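Local coordinates for aspartokinase (Synechocystis, PDB 3L76), which probably catalyses the ATP-dependent phosphorylation of L-aspartate to 4-phospho-L-aspartate and binds lysine and threonine at its ACT domains, at residues 6-11 against 231-236; 83-86 against 91-94; 266-271 against 400-405; 309-314 against 481-486; 494-499 against 525-530. All coordinates share one frame; numbering follows the deposited sequence.

Contact 1 of 5, residues 6-11 against 231-236; sequences QKFGGT and RSSWSD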
# COMPACT_ATOMS: atom_id res chain seq x y z
N GLN A 6 -9.42 12.41 17.03
CA GLN A 6 -9.58 13.34 15.91
C GLN A 6 -9.46 12.62 14.57
O GLN A 6 -8.71 11.66 14.43
CB GLN A 6 -8.56 14.48 15.99
CG GLN A 6 -8.60 15.30 17.27
CD GLN A 6 -7.63 16.47 17.25
OE1 GLN A 6 -6.79 16.58 16.35
NE2 GLN A 6 -7.74 17.34 18.23
N LYS A 7 -10.23 13.08 13.58
CA LYS A 7 -10.14 12.53 12.23
C LYS A 7 -9.99 13.67 11.25
O LYS A 7 -10.58 14.72 11.42
CB LYS A 7 -11.37 11.67 11.88
CG LYS A 7 -12.20 12.23 10.73
CD LYS A 7 -12.02 11.45 9.41
CE LYS A 7 -12.80 12.14 8.29
NZ LYS A 7 -12.87 11.37 7.02
N PHE A 8 -9.16 13.45 10.23
CA PHE A 8 -8.89 14.45 9.21
C PHE A 8 -9.12 13.86 7.84
O PHE A 8 -8.55 12.82 7.49
CB PHE A 8 -7.46 14.96 9.33
CG PHE A 8 -7.18 15.73 10.60
CD1 PHE A 8 -6.74 15.08 11.74
CD2 PHE A 8 -7.37 17.10 10.64
CE1 PHE A 8 -6.48 15.79 12.91
CE2 PHE A 8 -7.12 17.82 11.81
CZ PHE A 8 -6.68 17.17 12.94
N GLY A 9 -9.97 14.53 7.06
CA GLY A 9 -10.31 14.06 5.73
C GLY A 9 -9.24 14.34 4.68
O GLY A 9 -8.24 15.00 4.97
N GLY A 10 -9.48 13.85 3.47
CA GLY A 10 -8.55 13.99 2.37
C GLY A 10 -8.03 15.39 2.15
O GLY A 10 -6.83 15.63 2.25
N THR A 11 -8.93 16.32 1.85
CA THR A 11 -8.54 17.70 1.55
C THR A 11 -7.70 18.32 2.65
O THR A 11 -6.77 19.08 2.37
CB THR A 11 -9.76 18.59 1.31
OG1 THR A 11 -10.62 18.53 2.47
CG2 THR A 11 -10.53 18.12 0.09
N ARG A 231 -15.91 20.21 12.47
CA ARG A 231 -15.16 21.46 12.47
C ARG A 231 -14.39 21.62 11.18
O ARG A 231 -14.41 20.73 10.33
CB ARG A 231 -14.20 21.52 13.67
CG ARG A 231 -14.88 21.69 15.01
CD ARG A 231 -14.06 21.07 16.14
NE ARG A 231 -13.21 22.03 16.84
CZ ARG A 231 -13.35 22.35 18.12
NH1 ARG A 231 -14.30 21.78 18.85
NH2 ARG A 231 -12.52 23.23 18.68
N SER A 232 -13.71 22.75 11.03
CA SER A 232 -12.87 23.00 9.86
C SER A 232 -11.42 23.07 10.26
O SER A 232 -11.09 23.54 11.35
CB SER A 232 -13.26 24.30 9.18
OG SER A 232 -12.30 24.61 8.19
N SER A 233 -10.54 22.63 9.36
CA SER A 233 -9.10 22.61 9.60
C SER A 233 -8.45 23.98 9.41
O SER A 233 -7.47 24.30 10.07
CB SER A 233 -8.43 21.60 8.67
OG SER A 233 -9.13 20.37 8.65
N TRP A 234 -9.00 24.77 8.50
CA TRP A 234 -8.45 26.09 8.18
C TRP A 234 -9.00 27.16 9.11
O TRP A 234 -9.04 28.34 8.77
CB TRP A 234 -8.77 26.45 6.73
CG TRP A 234 -8.17 25.51 5.73
CD1 TRP A 234 -7.06 25.73 4.96
CD2 TRP A 234 -8.63 24.20 5.40
NE1 TRP A 234 -6.81 24.64 4.17
CE2 TRP A 234 -7.76 23.68 4.42
CE3 TRP A 234 -9.69 23.40 5.84
CZ2 TRP A 234 -7.92 22.41 3.87
CZ3 TRP A 234 -9.85 22.14 5.30
CH2 TRP A 234 -8.97 21.66 4.32
N SER A 235 -9.41 26.74 10.30
CA SER A 235 -10.09 27.62 11.24
C SER A 235 -9.91 27.10 12.66
O SER A 235 -9.53 25.95 12.87
CB SER A 235 -11.59 27.69 10.89
OG SER A 235 -12.37 28.19 11.96
N ASP A 236 -10.18 27.95 13.64
CA ASP A 236 -10.24 27.50 15.02
C ASP A 236 -11.64 27.74 15.61
O ASP A 236 -11.82 27.78 16.83
CB ASP A 236 -9.13 28.13 15.86
CG ASP A 236 -7.76 27.52 15.57
OD1 ASP A 236 -6.99 28.11 14.78
OD2 ASP A 236 -7.46 26.44 16.12
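Ser233 OG, hydrogen-bonded to the hydroxyl of Ser12 just past Thr11, settles at the edge of the Phe8 ring, 4.2 Å from its CD2 and close to the ring plane. The setting is the amino acid kinase fold, in which strands 3-8 and 228-232 run parallel on either side of strand 170-175, so that the chain leaves both at the same end of the sheet. Residues 6-11 carry the sequence QKFGGT, the glycine-rich opening of the aspartokinase signature. Between the two strand ends, Phe8 stacks on Tyr174 of the intervening strand, and Ser233 also touches that tyrosine. Further out, Thr11 meets the indole of Trp234 at about a right angle. The benzo edge does the touching: CZ2 comes to 3.8 Å from the carbonyl O of Thr11, near the indole plane, while CH2 lies 4.0 Å from Thr11 OG1. These are van der Waals approaches without hydrogen bonds. Trp234 reaches there with CG anti to its own carbonyl carbon (chi1 -62°), and its ring also touches Arg18 and Asp176. The turn beyond strand 228-232 has its own ties, since Arg25 NH2 is hydrogen-bonded to the carbonyl oxygens of Ser233 and Ser235. At the base of the tryptophan, the backbone N makes a weak, bent bond to Ser232 OG, with Trp234 N and Ser232 OG 3.3 Å apart and an N-H...O angle of 139°.

Contact 2 of 5, residues 83-86 against 91-94; sequences LALQ and PAIS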
# COMPACT_ATOMS: atom_id res chain seq x y z
N LEU A 83 5.58 11.55 11.01
CA LEU A 83 6.89 12.14 10.77
C LEU A 83 6.85 13.64 11.00
O LEU A 83 7.73 14.22 11.64
CB LEU A 83 7.35 11.87 9.34
CG LEU A 83 7.90 10.48 9.05
CD1 LEU A 83 8.23 10.34 7.58
CD2 LEU A 83 9.11 10.19 9.92
N ALA A 84 5.81 14.27 10.45
CA ALA A 84 5.59 15.70 10.59
C ALA A 84 5.43 16.12 12.05
O ALA A 84 5.89 17.19 12.45
CB ALA A 84 4.36 16.11 9.79
N LEU A 85 4.77 15.27 12.84
CA LEU A 85 4.61 15.48 14.27
C LEU A 85 5.96 15.39 14.97
O LEU A 85 6.27 16.20 15.85
CB LEU A 85 3.66 14.45 14.87
CG LEU A 85 2.15 14.67 14.70
CD1 LEU A 85 1.36 13.38 14.89
CD2 LEU A 85 1.65 15.73 15.67
N GLN A 86 6.75 14.40 14.58
CA GLN A 86 8.06 14.14 15.17
C GLN A 86 9.06 15.25 14.83
O GLN A 86 9.95 15.55 15.63
CB GLN A 86 8.59 12.78 14.72
CG GLN A 86 7.80 11.59 15.25
CD GLN A 86 8.36 10.25 14.80
OE1 GLN A 86 9.53 9.95 15.01
NE2 GLN A 86 7.51 9.44 14.19
N PRO A 91 5.95 13.49 20.17
CA PRO A 91 6.02 12.03 20.15
C PRO A 91 4.75 11.44 19.53
O PRO A 91 3.65 11.69 20.01
CB PRO A 91 6.12 11.67 21.63
CG PRO A 91 6.77 12.86 22.26
CD PRO A 91 6.25 14.05 21.50
N ALA A 92 4.92 10.68 18.46
CA ALA A 92 3.81 10.07 17.76
C ALA A 92 4.16 8.64 17.40
O ALA A 92 5.24 8.17 17.73
CB ALA A 92 3.48 10.87 16.52
N ILE A 93 3.24 7.97 16.72
CA ILE A 93 3.48 6.60 16.26
C ILE A 93 2.35 6.11 15.36
O ILE A 93 1.18 6.34 15.65
CB ILE A 93 3.63 5.62 17.44
CG1 ILE A 93 4.07 4.24 16.94
CG2 ILE A 93 2.32 5.54 18.26
CD1 ILE A 93 4.19 3.19 18.05
N SER A 94 2.71 5.43 14.28
CA SER A 94 1.71 4.92 13.35
C SER A 94 1.38 3.46 13.62
O SER A 94 2.24 2.60 13.55
CB SER A 94 2.20 5.07 11.91
OG SER A 94 2.55 6.41 11.65
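Helix and strand face each other across a short turn: residues 83-86 form part of the last stretch of helix 63-87, residues 92-94 begin strand 92-96, and the backbones come nearest where the CA atoms of Gln86 and Pro91 lie 5.8 Å apart. No hydrogen bond joins them, and the contact depends on one leucine and one alanine. Leu85 points its CB at the strand, and Ala92 points its methyl back. Leu85 CD1 lies 3.7 Å from Ala92 CB, and Leu85 CB is almost as near to the same methyl, at 3.9 Å. With CG set anti to the carbonyl carbon (chi1 -80°), the leucine lies along the alanine and also reaches Val130 and Val132 of the neighbouring strand and Ile26 of helix 16-31. This is helix-on-sheet packing in the amino acid kinase fold. Helix 63-87 is the returning leg of a crossover from strand 35-40 to strand 92-96, both parallel to strand 130-138, which lies between them. Gln86 flanks the apolar pair: its NE2 approaches the carbonyl O of Ala92 only to 4.4 Å, and the amide instead makes a weak bond to Ser82 O one turn back along the helix. The second subunit covers part of this region, with its Glu65 packing against Leu83 and Gln86. Glu65 OE1 of the second subunit is hydrogen-bonded to Ser94 OG, which also bonds to Ile78 O and Ser82 OG.

Contact 3 of 5, residues 266-271 against 400-405; sequences YDADQA and IDQRDA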
# COMPACT_ATOMS: atom_id res chain seq x y z
N TYR A 266 -42.15 -0.17 17.38
CA TYR A 266 -43.56 -0.54 17.48
C TYR A 266 -44.29 0.41 18.41
O TYR A 266 -43.84 0.63 19.52
CB TYR A 266 -43.72 -1.98 17.98
CG TYR A 266 -45.11 -2.34 18.50
CD1 TYR A 266 -46.25 -2.20 17.71
CD2 TYR A 266 -45.27 -2.85 19.77
CE1 TYR A 266 -47.51 -2.55 18.19
CE2 TYR A 266 -46.50 -3.20 20.25
CZ TYR A 266 -47.62 -3.05 19.47
OH TYR A 266 -48.85 -3.40 19.97
N ASP A 267 -45.42 0.96 17.95
CA ASP A 267 -46.21 1.92 18.72
C ASP A 267 -47.69 1.60 18.61
O ASP A 267 -48.31 1.78 17.55
CB ASP A 267 -45.94 3.35 18.25
CG ASP A 267 -46.72 4.39 19.03
OD1 ASP A 267 -47.52 4.03 19.92
OD2 ASP A 267 -46.52 5.58 18.73
N ALA A 268 -48.27 1.14 19.70
CA ALA A 268 -49.67 0.71 19.67
C ALA A 268 -50.64 1.86 19.98
O ALA A 268 -51.85 1.76 19.74
CB ALA A 268 -49.88 -0.46 20.63
N ASP A 269 -50.11 2.95 20.52
CA ASP A 269 -50.93 4.08 20.90
C ASP A 269 -51.14 4.97 19.67
O ASP A 269 -50.57 6.05 19.55
CB ASP A 269 -50.27 4.85 22.04
CG ASP A 269 -51.17 5.92 22.62
OD1 ASP A 269 -52.38 5.93 22.32
OD2 ASP A 269 -50.64 6.75 23.38
N GLN A 270 -51.96 4.46 18.75
CA GLN A 270 -52.18 5.09 17.45
C GLN A 270 -53.65 4.94 17.04
O GLN A 270 -54.27 3.92 17.33
CB GLN A 270 -51.28 4.44 16.37
CG GLN A 270 -49.79 4.68 16.55
CD GLN A 270 -49.28 5.91 15.79
OE1 GLN A 270 -49.77 6.25 14.72
NE2 GLN A 270 -48.26 6.56 16.35
N ALA A 271 -54.18 5.96 16.39
CA ALA A 271 -55.52 5.92 15.81
C ALA A 271 -55.57 6.84 14.59
O ALA A 271 -55.01 7.94 14.59
CB ALA A 271 -56.58 6.33 16.84
N ILE A 400 -50.48 -1.12 10.46
CA ILE A 400 -51.04 -2.47 10.36
C ILE A 400 -52.17 -2.70 11.35
O ILE A 400 -52.35 -1.96 12.32
CB ILE A 400 -49.97 -3.57 10.60
CG1 ILE A 400 -49.31 -3.37 11.95
CG2 ILE A 400 -48.91 -3.58 9.50
CD1 ILE A 400 -48.67 -4.63 12.48
N ASP A 401 -52.95 -3.75 11.12
CA ASP A 401 -53.92 -4.15 12.10
C ASP A 401 -53.21 -4.48 13.42
O ASP A 401 -52.31 -5.32 13.45
CB ASP A 401 -54.69 -5.38 11.63
CG ASP A 401 -55.98 -5.62 12.43
OD1 ASP A 401 -55.92 -5.69 13.68
OD2 ASP A 401 -57.04 -5.76 11.80
N GLN A 402 -53.64 -3.82 14.49
CA GLN A 402 -53.08 -4.05 15.82
C GLN A 402 -52.94 -5.53 16.16
O GLN A 402 -51.99 -5.93 16.83
CB GLN A 402 -53.94 -3.37 16.89
CG GLN A 402 -53.70 -3.89 18.30
CD GLN A 402 -52.24 -3.79 18.71
OE1 GLN A 402 -51.49 -2.97 18.19
NE2 GLN A 402 -51.84 -4.63 19.66
N ARG A 403 -53.87 -6.35 15.69
CA ARG A 403 -53.80 -7.78 16.00
C ARG A 403 -52.60 -8.49 15.35
O ARG A 403 -52.24 -9.58 15.76
CB ARG A 403 -55.10 -8.48 15.59
CG ARG A 403 -56.26 -8.18 16.51
CD ARG A 403 -57.55 -8.70 15.90
NE ARG A 403 -57.80 -8.06 14.61
CZ ARG A 403 -58.89 -8.25 13.90
NH1 ARG A 403 -59.84 -9.05 14.35
NH2 ARG A 403 -59.03 -7.63 12.73
N ASP A 404 -52.00 -7.87 14.33
CA ASP A 404 -50.93 -8.49 13.58
C ASP A 404 -49.57 -8.11 14.19
O ASP A 404 -48.53 -8.64 13.80
CB ASP A 404 -50.97 -8.05 12.09
CG ASP A 404 -52.08 -8.71 11.30
OD1 ASP A 404 -52.54 -9.81 11.69
OD2 ASP A 404 -52.50 -8.11 10.28
N ALA A 405 -49.59 -7.19 15.14
CA ALA A 405 -48.38 -6.58 15.69
C ALA A 405 -47.35 -7.57 16.26
O ALA A 405 -46.16 -7.44 16.00
CB ALA A 405 -48.74 -5.53 16.75
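Tyr266 and Gln402 reach for each other with matching first torsions, each CG swung to the side away from its own backbone N (chi1 163° in both), and the glutamine then folds at chi2 (55°) to bring its amide to the phenol. In this conformer, one of two modelled for Gln402, Tyr266 OH donates to Gln402 OE1 at 3.2 Å, meeting a lone pair in the carbonyl plane. Ring and amide lie nearly coplanar, 26° apart, although the side chains cross at about a right angle. Beside the hydroxyl end of the ring, the methyl of Ala405 sits 3.5 Å from Tyr266 CE1. The setting is an ACT domain sheet: strands 263-267 and 395-401 are both antiparallel to strand 348-361 and flank it, so Tyr266 spans that strand, touching its Ala356, to meet the start of helix 405-415. Exchanging Tyr266 for an alanine would probably leave Gln402 OE1 without this donor and open a gap beside the Ala405 methyl. The link from strand to helix is tied by Asp401, whose OD1 takes Arg403 N at 2.9 Å in an Asx turn. Arg403 also grips that carboxylate side-on, NE to OD1 and NH2 to OD2, with Arg403 NH2 2.9 Å from Asp401 OD2.

Contact 4 of 5, residues 309-314 against 481-486; sequences GNSNDI and RCRINQ. With SO4 (sulfate ion), chain G.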
# COMPACT_ATOMS: atom_id res chain seq x y z
N GLY A 309 -58.08 11.78 -9.49
CA GLY A 309 -58.77 12.80 -10.26
C GLY A 309 -58.38 14.18 -9.77
O GLY A 309 -57.20 14.49 -9.60
N ASN A 310 -59.38 15.02 -9.52
CA ASN A 310 -59.10 16.38 -9.08
C ASN A 310 -59.12 16.54 -7.56
O ASN A 310 -59.32 17.63 -7.03
CB ASN A 310 -60.06 17.35 -9.75
CG ASN A 310 -60.08 17.18 -11.25
OD1 ASN A 310 -59.08 17.44 -11.91
ND2 ASN A 310 -61.22 16.70 -11.79
N SER A 311 -58.91 15.44 -6.86
CA SER A 311 -58.92 15.51 -5.41
C SER A 311 -57.91 14.56 -4.75
O SER A 311 -57.20 13.82 -5.43
CB SER A 311 -60.34 15.27 -4.90
OG SER A 311 -60.86 14.07 -5.42
N ASN A 312 -57.82 14.59 -3.43
CA ASN A 312 -56.93 13.68 -2.71
C ASN A 312 -57.49 13.32 -1.34
O ASN A 312 -58.46 13.91 -0.90
CB ASN A 312 -55.54 14.29 -2.56
CG ASN A 312 -54.44 13.25 -2.53
OD1 ASN A 312 -54.67 12.09 -2.20
ND2 ASN A 312 -53.23 13.67 -2.87
N ASP A 313 -56.88 12.34 -0.67
CA ASP A 313 -57.18 12.07 0.73
C ASP A 313 -56.05 12.62 1.62
O ASP A 313 -54.92 12.82 1.17
CB ASP A 313 -57.36 10.59 0.98
CG ASP A 313 -58.33 9.93 0.01
OD1 ASP A 313 -59.36 10.54 -0.36
OD2 ASP A 313 -58.05 8.78 -0.37
N ILE A 314 -56.37 12.90 2.87
CA ILE A 314 -55.36 13.24 3.85
C ILE A 314 -55.54 12.38 5.10
O ILE A 314 -56.62 12.35 5.69
CB ILE A 314 -55.39 14.71 4.21
CG1 ILE A 314 -55.18 15.57 2.96
CG2 ILE A 314 -54.33 15.01 5.26
CD1 ILE A 314 -55.18 17.07 3.21
N ARG A 481 -57.67 3.03 0.83
CA ARG A 481 -58.24 2.23 -0.25
C ARG A 481 -58.83 3.13 -1.34
O ARG A 481 -59.41 4.18 -1.06
CB ARG A 481 -59.30 1.28 0.28
CG ARG A 481 -58.70 0.18 1.11
CD ARG A 481 -59.72 -0.83 1.57
NE ARG A 481 -59.11 -2.12 1.88
CZ ARG A 481 -59.78 -3.19 2.29
NH1 ARG A 481 -61.09 -3.14 2.44
NH2 ARG A 481 -59.13 -4.32 2.54
N CYS A 482 -58.63 2.72 -2.59
CA CYS A 482 -59.18 3.43 -3.75
C CYS A 482 -60.72 3.43 -3.72
O CYS A 482 -61.34 2.41 -3.41
CB CYS A 482 -58.75 2.72 -5.04
SG CYS A 482 -57.01 2.50 -5.23
N ARG A 483 -61.34 4.56 -4.05
CA ARG A 483 -62.80 4.54 -4.23
C ARG A 483 -63.20 3.86 -5.55
O ARG A 483 -62.92 4.36 -6.65
CB ARG A 483 -63.39 5.95 -4.15
CG ARG A 483 -62.69 6.84 -3.17
CD ARG A 483 -63.30 8.22 -3.17
NE ARG A 483 -62.98 9.00 -4.37
CZ ARG A 483 -61.92 9.80 -4.48
NH1 ARG A 483 -61.04 9.89 -3.47
NH2 ARG A 483 -61.72 10.51 -5.59
N ILE A 484 -63.87 2.71 -5.42
CA ILE A 484 -64.33 1.91 -6.55
C ILE A 484 -65.69 1.25 -6.23
O ILE A 484 -65.92 0.83 -5.09
CB ILE A 484 -63.30 0.81 -6.98
CG1 ILE A 484 -63.19 -0.31 -5.95
CG2 ILE A 484 -61.93 1.41 -7.25
CD1 ILE A 484 -62.47 -1.54 -6.47
N ASN A 485 -66.58 1.17 -7.22
CA ASN A 485 -67.92 0.61 -7.04
C ASN A 485 -67.85 -0.79 -6.43
O ASN A 485 -67.79 -0.94 -5.21
CB ASN A 485 -68.70 0.58 -8.37
CG ASN A 485 -70.20 0.29 -8.18
OD1 ASN A 485 -70.62 -0.87 -8.15
ND2 ASN A 485 -71.01 1.35 -8.09
N GLN A 486 -67.85 -1.80 -7.28
CA GLN A 486 -67.69 -3.18 -6.83
C GLN A 486 -66.25 -3.63 -7.07
O GLN A 486 -65.46 -2.92 -7.68
CB GLN A 486 -68.66 -4.10 -7.57
S SO4 G . -63.03 13.76 -8.08
O1 SO4 G . -62.18 12.62 -8.16
O2 SO4 G . -63.00 14.55 -6.87
O3 SO4 G . -62.57 14.63 -9.14
O4 SO4 G . -64.38 13.28 -8.14
O HOH W 1 -58.55 6.85 -2.36
O HOH W 2 -61.17 8.67 -1.10
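Asp313 and Arg483 form a loose salt bridge, Asp313 OD1 standing 3.6 Å from Arg483 NH1 with no direct hydrogen bond. Their chains slide past each other in opposite directions, and the carboxylate and guanidinium planes stand 74° apart. A water closes the gap at the guanidinium edge, donating to Asp313 OD1 and accepting from Arg483 NH1, each at 2.7 Å. A second water donates to Asp313 OD2 at 2.8 Å and also to the carbonyl O of Arg481, so the carboxylate reaches the loop backbone as well as its arginine. On the other flank of the guanidinium is a sulfate, probably from the crystallisation liquor. Arg483 NH2 comes to 3.4 Å from the sulfate O1, near the guanidinium plane, while Ser311 OG donates to the sulfate O2 at 2.6 Å. The backbone N of Asn310 adds a bond to O3 of the same ion, with an N-H...O angle of 156°. Gly309 fits here without a side chain: its phi is positive, and a CB would run into the sulfate O1. In the next shell, Arg277 serves both sites, its N bonded to Asp313 OD1 and its NH2 to the sulfate. The bend of Arg483 at chi3 (-73°) turns its guanidinium between carboxylate and anion. Asp313 and Ser311 stand on strand 311-318, antiparallel to strand 271-279, and their neighbour Asn312, directed away from the loop, touches a bound threonine. The pairing thus joins an effector-binding ACT domain, through side chains at the start of strand 311-318, to the hairpin loop between strands 475-479 and 490-498 of another ACT domain.

Contact 5 of 5, residues 494-499 against 525-530; sequences AFMVAE and KAIAKV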
# COMPACT_ATOMS: atom_id res chain seq x y z
N ALA A 494 -47.47 5.17 -4.42
CA ALA A 494 -46.54 6.09 -5.04
C ALA A 494 -45.14 5.94 -4.44
O ALA A 494 -44.98 5.66 -3.25
CB ALA A 494 -47.04 7.53 -4.89
N PHE A 495 -44.11 6.13 -5.26
CA PHE A 495 -42.74 6.06 -4.78
C PHE A 495 -41.86 6.92 -5.64
O PHE A 495 -42.26 7.33 -6.72
CB PHE A 495 -42.23 4.61 -4.75
CG PHE A 495 -42.06 3.99 -6.11
CD1 PHE A 495 -43.13 3.37 -6.74
CD2 PHE A 495 -40.83 4.02 -6.76
CE1 PHE A 495 -42.98 2.79 -8.01
CE2 PHE A 495 -40.68 3.44 -8.02
CZ PHE A 495 -41.76 2.83 -8.64
N MET A 496 -40.66 7.22 -5.16
CA MET A 496 -39.75 8.08 -5.91
C MET A 496 -38.40 7.42 -6.14
O MET A 496 -37.89 6.71 -5.27
CB MET A 496 -39.58 9.43 -5.23
CG MET A 496 -40.82 10.30 -5.33
SD MET A 496 -40.76 11.66 -4.16
CE MET A 496 -41.86 11.08 -2.88
N VAL A 497 -37.86 7.65 -7.33
CA VAL A 497 -36.53 7.18 -7.69
C VAL A 497 -35.82 8.27 -8.47
O VAL A 497 -36.44 9.22 -8.93
CB VAL A 497 -36.58 5.90 -8.55
CG1 VAL A 497 -37.11 4.73 -7.73
CG2 VAL A 497 -37.39 6.13 -9.82
N ALA A 498 -34.50 8.12 -8.59
CA ALA A 498 -33.70 9.01 -9.41
C ALA A 498 -34.23 8.99 -10.84
O ALA A 498 -34.52 7.91 -11.37
CB ALA A 498 -32.23 8.57 -9.37
N GLU A 499 -34.37 10.16 -11.45
CA GLU A 499 -34.84 10.26 -12.84
C GLU A 499 -34.12 9.31 -13.80
O GLU A 499 -34.70 8.82 -14.76
CB GLU A 499 -34.72 11.70 -13.35
CG GLU A 499 -35.51 12.70 -12.55
CD GLU A 499 -35.63 14.05 -13.24
OE1 GLU A 499 -35.09 14.20 -14.36
OE2 GLU A 499 -36.28 14.95 -12.67
N LYS A 525 -41.99 13.27 -13.81
CA LYS A 525 -40.61 13.65 -13.55
C LYS A 525 -40.49 15.02 -12.91
O LYS A 525 -39.50 15.31 -12.26
CB LYS A 525 -39.79 13.63 -14.85
CG LYS A 525 -39.29 12.27 -15.27
CD LYS A 525 -38.21 12.40 -16.34
CE LYS A 525 -37.44 11.11 -16.49
NZ LYS A 525 -36.27 11.27 -17.40
N ALA A 526 -41.49 15.87 -13.11
CA ALA A 526 -41.40 17.26 -12.69
C ALA A 526 -41.86 17.50 -11.27
O ALA A 526 -42.83 18.21 -11.03
CB ALA A 526 -42.17 18.16 -13.65
N ILE A 527 -41.14 16.91 -10.32
CA ILE A 527 -41.44 17.07 -8.90
C ILE A 527 -40.20 17.47 -8.12
O ILE A 527 -39.07 17.15 -8.50
CB ILE A 527 -41.97 15.77 -8.29
CG1 ILE A 527 -40.88 14.69 -8.36
CG2 ILE A 527 -43.26 15.33 -8.99
CD1 ILE A 527 -40.99 13.62 -7.30
N ALA A 528 -40.42 18.19 -7.03
CA ALA A 528 -39.37 18.47 -6.06
C ALA A 528 -39.83 17.99 -4.70
O ALA A 528 -41.03 17.97 -4.42
CB ALA A 528 -39.09 19.93 -6.02
N LYS A 529 -38.89 17.60 -3.85
CA LYS A 529 -39.21 17.25 -2.47
C LYS A 529 -38.65 18.26 -1.48
O LYS A 529 -37.46 18.52 -1.46
CB LYS A 529 -38.73 15.84 -2.12
CG LYS A 529 -39.19 15.39 -0.74
CD LYS A 529 -38.69 14.02 -0.39
CE LYS A 529 -37.18 14.00 -0.30
NZ LYS A 529 -36.67 12.66 0.10
N VAL A 530 -39.52 18.82 -0.65
CA VAL A 530 -39.13 19.80 0.35
C VAL A 530 -39.36 19.16 1.70
O VAL A 530 -40.44 18.63 1.96
CB VAL A 530 -39.97 21.08 0.26
CG1 VAL A 530 -39.17 22.25 0.74
CG2 VAL A 530 -40.42 21.32 -1.15
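Met496 lays its thioether against the tip of Ile527, with SD 3.7 Å and CG 3.9 Å from the isoleucine CD1. The two side chains cross obliquely. Ile527 reaches the methionine by placing CG1 between its backbone N and carbonyl carbon (chi1 64°), while the methionine, extended as far as SD, bends only at chi3 (-102°) to turn its terminal methyl. Both are buried, and Val571 of strand 567-573 packs against each, which makes the pair part of a larger apolar cluster. In these ACT domains, strands 490-498 and 520-533 are both antiparallel to strand 437-453 and flank it; the two side chains therefore meet over that strand, brushing its Gln444 and Gln446. A few residues along, where helix 499-512 follows the strand, the chemistry changes. Glu499 and Lys525 pass each other as long, extended chains, the lysine CD lying 4.1 Å from the glutamate OE1. Glu499 OE1 and Lys525 NZ are 4.4 Å apart, too far for a salt bridge, though their opposite charges probably still favour the approach. Glu499 OE2 lies 3.3 Å from the carbonyl O of Lys525, two acceptors with no hydrogen between them to bond. Lys525 O takes a weak bond from Ile527 N, 3.0 Å away, across the inverse gamma turn centred on Ala526. Lys529, next but one along the strand, directs its NZ to a salt bridge with Asp474, a residue of a lysine pocket.

Contacts 1 and 2 belong to the amino acid kinase domain and reach one mixed sheet, their centres about 18 Å apart; contacts 3, 4 and 5 lie among the ACT domains. Contact 2 is buried and chiefly apolar, with no hydrogen bond across it, near the second subunit, whereas contact 4 is a surface contact made of charge, water and a sulfate. Contacts 1, 3 and 5 are partly buried, with one buried residue in contacts 1 and 3 and two in contact 5. Contacts 3 and 5 share a plan, spanning a central strand between two flanking ones, but one uses a phenol-amide bond and the other a sulfur-methyl contact. Contacts 4 and 5 both draw on strand 490-498 or the loop before it.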